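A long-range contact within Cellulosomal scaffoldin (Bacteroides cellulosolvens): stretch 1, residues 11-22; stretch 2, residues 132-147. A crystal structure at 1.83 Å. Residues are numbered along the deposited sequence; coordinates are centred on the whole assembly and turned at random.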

# COMPACT_ATOMS: atom_id res chain seq x y z
N LYS A 11 -9.90 6.17 3.27
CA LYS A 11 -8.71 6.98 3.52
C LYS A 11 -7.54 6.10 3.92
O LYS A 11 -7.72 5.14 4.68
N LEU A 12 -6.34 6.40 3.41
CA LEU A 12 -5.17 5.60 3.72
C LEU A 12 -4.22 6.37 4.61
O LEU A 12 -3.87 7.51 4.31
N LEU A 13 -3.81 5.74 5.71
CA LEU A 13 -2.73 6.24 6.54
C LEU A 13 -1.51 5.36 6.26
O LEU A 13 -1.65 4.17 5.98
N PHE A 14 -0.32 5.94 6.33
CA PHE A 14 0.87 5.22 5.93
C PHE A 14 2.00 5.50 6.92
O PHE A 14 2.14 6.62 7.41
N SER A 15 2.79 4.48 7.21
CA SER A 15 4.08 4.68 7.86
C SER A 15 5.06 3.63 7.41
O SER A 15 4.67 2.61 6.86
N ASN A 16 6.34 3.87 7.64
CA ASN A 16 7.37 2.93 7.21
C ASN A 16 8.41 2.71 8.32
O ASN A 16 9.54 2.32 8.05
N ASN A 17 7.99 2.93 9.56
CA ASN A 17 8.88 2.72 10.69
C ASN A 17 10.04 3.71 10.68
O ASN A 17 11.12 3.41 11.19
N GLY A 18 9.81 4.88 10.09
CA GLY A 18 10.84 5.89 9.97
C GLY A 18 11.98 5.53 9.02
O GLY A 18 13.02 6.20 9.01
N ALA A 19 11.79 4.48 8.23
CA ALA A 19 12.83 4.05 7.29
C ALA A 19 13.47 5.20 6.52
O ALA A 19 12.79 6.12 6.04
N ALA A 20 14.80 5.15 6.39
CA ALA A 20 15.54 6.15 5.63
C ALA A 20 15.60 5.78 4.15
O ALA A 20 15.27 4.66 3.77
N ALA A 21 16.04 6.71 3.32
CA ALA A 21 16.19 6.42 1.90
C ALA A 21 17.03 5.17 1.68
O ALA A 21 16.72 4.35 0.83
N SER A 22 18.10 5.03 2.44
CA SER A 22 18.92 3.83 2.37
C SER A 22 18.43 2.84 3.42
O SER A 22 18.48 3.12 4.62
N SER A 132 6.84 6.00 -4.51
CA SER A 132 5.95 5.91 -3.35
C SER A 132 6.67 6.13 -2.02
O SER A 132 6.02 6.27 -0.98
N TYR A 133 8.00 6.16 -2.04
CA TYR A 133 8.72 6.39 -0.77
C TYR A 133 8.58 7.84 -0.33
O TYR A 133 9.00 8.76 -1.05
N PRO A 134 8.01 8.07 0.85
CA PRO A 134 7.69 9.43 1.28
C PRO A 134 8.73 10.06 2.20
O PRO A 134 8.49 11.16 2.72
N GLY A 135 9.85 9.39 2.39
CA GLY A 135 10.80 9.84 3.40
C GLY A 135 10.48 9.09 4.68
O GLY A 135 9.64 8.19 4.66
N SER A 136 11.15 9.45 5.77
CA SER A 136 10.94 8.77 7.05
C SER A 136 9.58 9.11 7.63
O SER A 136 9.27 10.27 7.86
N MET A 137 8.77 8.08 7.87
CA MET A 137 7.48 8.27 8.53
C MET A 137 7.33 7.21 9.61
O MET A 137 6.93 6.08 9.35
N SER A 138 7.68 7.59 10.83
CA SER A 138 7.58 6.69 11.96
C SER A 138 6.12 6.56 12.38
O SER A 138 5.65 5.47 12.70
N GLN A 139 5.40 7.67 12.37
CA GLN A 139 3.99 7.65 12.76
C GLN A 139 3.07 7.64 11.54
O GLN A 139 3.43 8.18 10.50
N PHE A 140 1.89 7.05 11.67
CA PHE A 140 0.93 7.04 10.56
C PHE A 140 0.58 8.45 10.13
O PHE A 140 0.10 9.26 10.92
N GLY A 141 0.82 8.73 8.85
CA GLY A 141 0.52 10.03 8.29
C GLY A 141 -0.00 9.84 6.89
O GLY A 141 -0.20 8.71 6.44
N GLU A 142 -0.24 10.95 6.20
CA GLU A 142 -0.68 10.93 4.82
C GLU A 142 0.50 10.63 3.90
O GLU A 142 1.49 11.35 3.90
N ASN A 143 0.41 9.55 3.13
CA ASN A 143 1.31 9.33 2.00
C ASN A 143 0.47 9.21 0.75
O ASN A 143 0.01 8.12 0.42
N LYS A 144 0.27 10.33 0.07
CA LYS A 144 -0.55 10.39 -1.14
C LYS A 144 0.08 9.74 -2.37
O LYS A 144 -0.55 9.65 -3.42
N LEU A 145 1.32 9.26 -2.24
CA LEU A 145 2.02 8.66 -3.37
C LEU A 145 1.77 7.15 -3.46
O LEU A 145 2.32 6.46 -4.32
N VAL A 146 0.91 6.64 -2.57
CA VAL A 146 0.48 5.24 -2.64
C VAL A 146 -0.97 5.27 -3.09
O VAL A 146 -1.75 6.08 -2.57
N ALA A 147 -1.33 4.43 -4.04
CA ALA A 147 -2.70 4.48 -4.59
C ALA A 147 -3.55 3.32 -4.10
O ALA A 147 -3.06 2.19 -3.98

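F14 is the hub of the contact, with more area covered by the other stretch than any other residue. Its CA-to-CB bond runs sideways, and chi1 t carries the ring among four residues of stretch 2. F14 CE2 lies 3.8 Å from P134 CG and F14 CE1 4.1 Å from V146 CG2, while M137, in its m, t, p rotamer, brings SD to the ring edge, 4.1 Å from F14 CD2. N143 ND2 covers one face; N143 points toward stretch 1 with chi1 t, and its amide is held in place because ND2 donates to S132 O (3.0 Å) and OD1 accepts from L145 N (3.0 Å). On the same side of the strand, L12 (t, p) points toward stretch 2 and sets CD2 3.6 Å from CG1 of V146 (chi1 t).

On the opposite side of the strand, L13 (m, t) meets F140 (chi1 m), CB to CB at 4.0 Å, and S15 OG lies over one face of the F140 ring.

Between these two groups of side chains, F14 and G141 form a single antiparallel bridge, F14 N to G141 O at 2.8 Å and G141 N to F14 O at 2.9 Å. A CB on G141 would clash with M137 CE, so the bare backbone leaves room for the methionine tip. Nearby, water 1 joins the stretches, donating to L12 O (2.7 Å) and accepting from N143 N (2.9 Å).

Toward the polar edge, N16 (chi1 p) uses its amide as a two-ended clamp: OD1 accepts from M137 N at 2.8 Å, and ND2 donates to G135 O at 2.9 Å. Its backbone N adds a bond to M137 O (2.9 Å). Farther out, Y133 (chi1 t) brings OH to A19 O at 2.5 Å, a very short hydrogen bond, though the hydroxyl is less surely placed.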

# COMPACT_ATOMS: atom_id res chain seq x y z
CB LYS A 11 -9.03 7.99 4.62
CG LYS A 11 -7.86 8.72 5.20
CD LYS A 11 -8.36 9.78 6.19
CE LYS A 11 -7.24 10.32 7.06
NZ LYS A 11 -7.72 11.35 8.04
CB LEU A 12 -4.44 5.19 2.44
CG LEU A 12 -3.27 4.21 2.58
CD1 LEU A 12 -3.78 2.88 3.08
CD2 LEU A 12 -2.54 4.03 1.25
CB LEU A 13 -3.11 6.20 8.02
CG LEU A 13 -4.32 7.06 8.43
CD1 LEU A 13 -4.71 6.79 9.88
CD2 LEU A 13 -4.03 8.54 8.22
CB PHE A 14 1.31 5.66 4.53
CG PHE A 14 2.51 4.92 4.00
CD1 PHE A 14 2.36 3.78 3.23
CD2 PHE A 14 3.79 5.37 4.29
CE1 PHE A 14 3.45 3.10 2.76
CE2 PHE A 14 4.90 4.70 3.82
CZ PHE A 14 4.73 3.55 3.06
CB SER A 15 3.95 4.64 9.38
OG SER A 15 4.09 3.32 9.85
CB ASN A 16 8.05 3.40 5.91
CG ASN A 16 8.57 4.81 6.00
OD1 ASN A 16 8.70 5.38 7.09
ND2 ASN A 16 8.89 5.40 4.84
CB ASN A 17 9.41 1.29 10.69
CG ASN A 17 8.32 0.26 10.94
OD1 ASN A 17 7.23 0.59 11.42
ND2 ASN A 17 8.61 -1.01 10.63
CB ALA A 19 12.31 3.00 6.34
CB ALA A 20 16.95 6.29 6.18
CB ALA A 21 16.80 7.61 1.18
CB SER A 22 20.39 4.20 2.62
OG SER A 22 21.24 3.22 2.07
CB SER A 132 5.19 4.58 -3.35
OG SER A 132 4.22 4.54 -4.40
CB TYR A 133 10.20 6.03 -0.89
CG TYR A 133 10.98 6.35 0.38
CD1 TYR A 133 10.79 5.61 1.54
CD2 TYR A 133 11.91 7.39 0.40
CE1 TYR A 133 11.52 5.91 2.72
CE2 TYR A 133 12.63 7.69 1.56
CZ TYR A 133 12.44 6.95 2.71
OH TYR A 133 13.16 7.26 3.85
CB PRO A 134 6.40 9.23 2.07
CG PRO A 134 6.61 7.87 2.73
CD PRO A 134 7.57 7.07 1.86
CB SER A 136 12.03 9.16 8.05
OG SER A 136 13.31 8.81 7.55
CB MET A 137 6.31 8.14 7.54
CG MET A 137 6.19 9.26 6.54
SD MET A 137 4.69 9.12 5.53
CE MET A 137 3.43 9.38 6.75
CB SER A 138 8.42 7.20 13.13
OG SER A 138 8.08 8.54 13.44
CB GLN A 139 3.68 8.84 13.66
CG GLN A 139 4.54 8.89 14.92
CD GLN A 139 3.83 9.54 16.09
OE1 GLN A 139 4.17 10.66 16.50
NE2 GLN A 139 2.85 8.84 16.65
CB PHE A 140 -0.36 6.30 10.92
CG PHE A 140 -0.23 4.81 10.96
CD1 PHE A 140 -0.02 4.10 9.79
CD2 PHE A 140 -0.31 4.13 12.15
CE1 PHE A 140 0.10 2.73 9.82
CE2 PHE A 140 -0.18 2.75 12.19
CZ PHE A 140 0.02 2.05 11.02
CB GLU A 142 -1.29 12.28 4.48
CG GLU A 142 -1.71 12.47 3.03
CD GLU A 142 -2.29 13.86 2.77
OE1 GLU A 142 -1.50 14.83 2.66
OE2 GLU A 142 -3.53 13.99 2.71
CB ASN A 143 2.17 8.08 2.19
CG ASN A 143 3.12 7.85 1.01
OD1 ASN A 143 3.18 8.64 0.06
ND2 ASN A 143 3.88 6.76 1.08
CB LYS A 144 -0.91 11.84 -1.48
CG LYS A 144 -1.78 12.53 -0.45
CD LYS A 144 -3.20 11.96 -0.45
CE LYS A 144 -4.23 13.09 -0.47
NZ LYS A 144 -5.62 12.57 -0.26
CB LEU A 145 3.53 8.95 -3.28
CG LEU A 145 3.92 10.43 -3.15
CD1 LEU A 145 5.40 10.55 -2.80
CD2 LEU A 145 3.62 11.17 -4.44
CB VAL A 146 0.54 4.55 -1.27
CG1 VAL A 146 -0.12 3.17 -1.33
CG2 VAL A 146 2.00 4.43 -0.80
CB ALA A 147 -2.67 4.48 -6.11
O HOH W 1 -1.55 7.41 2.85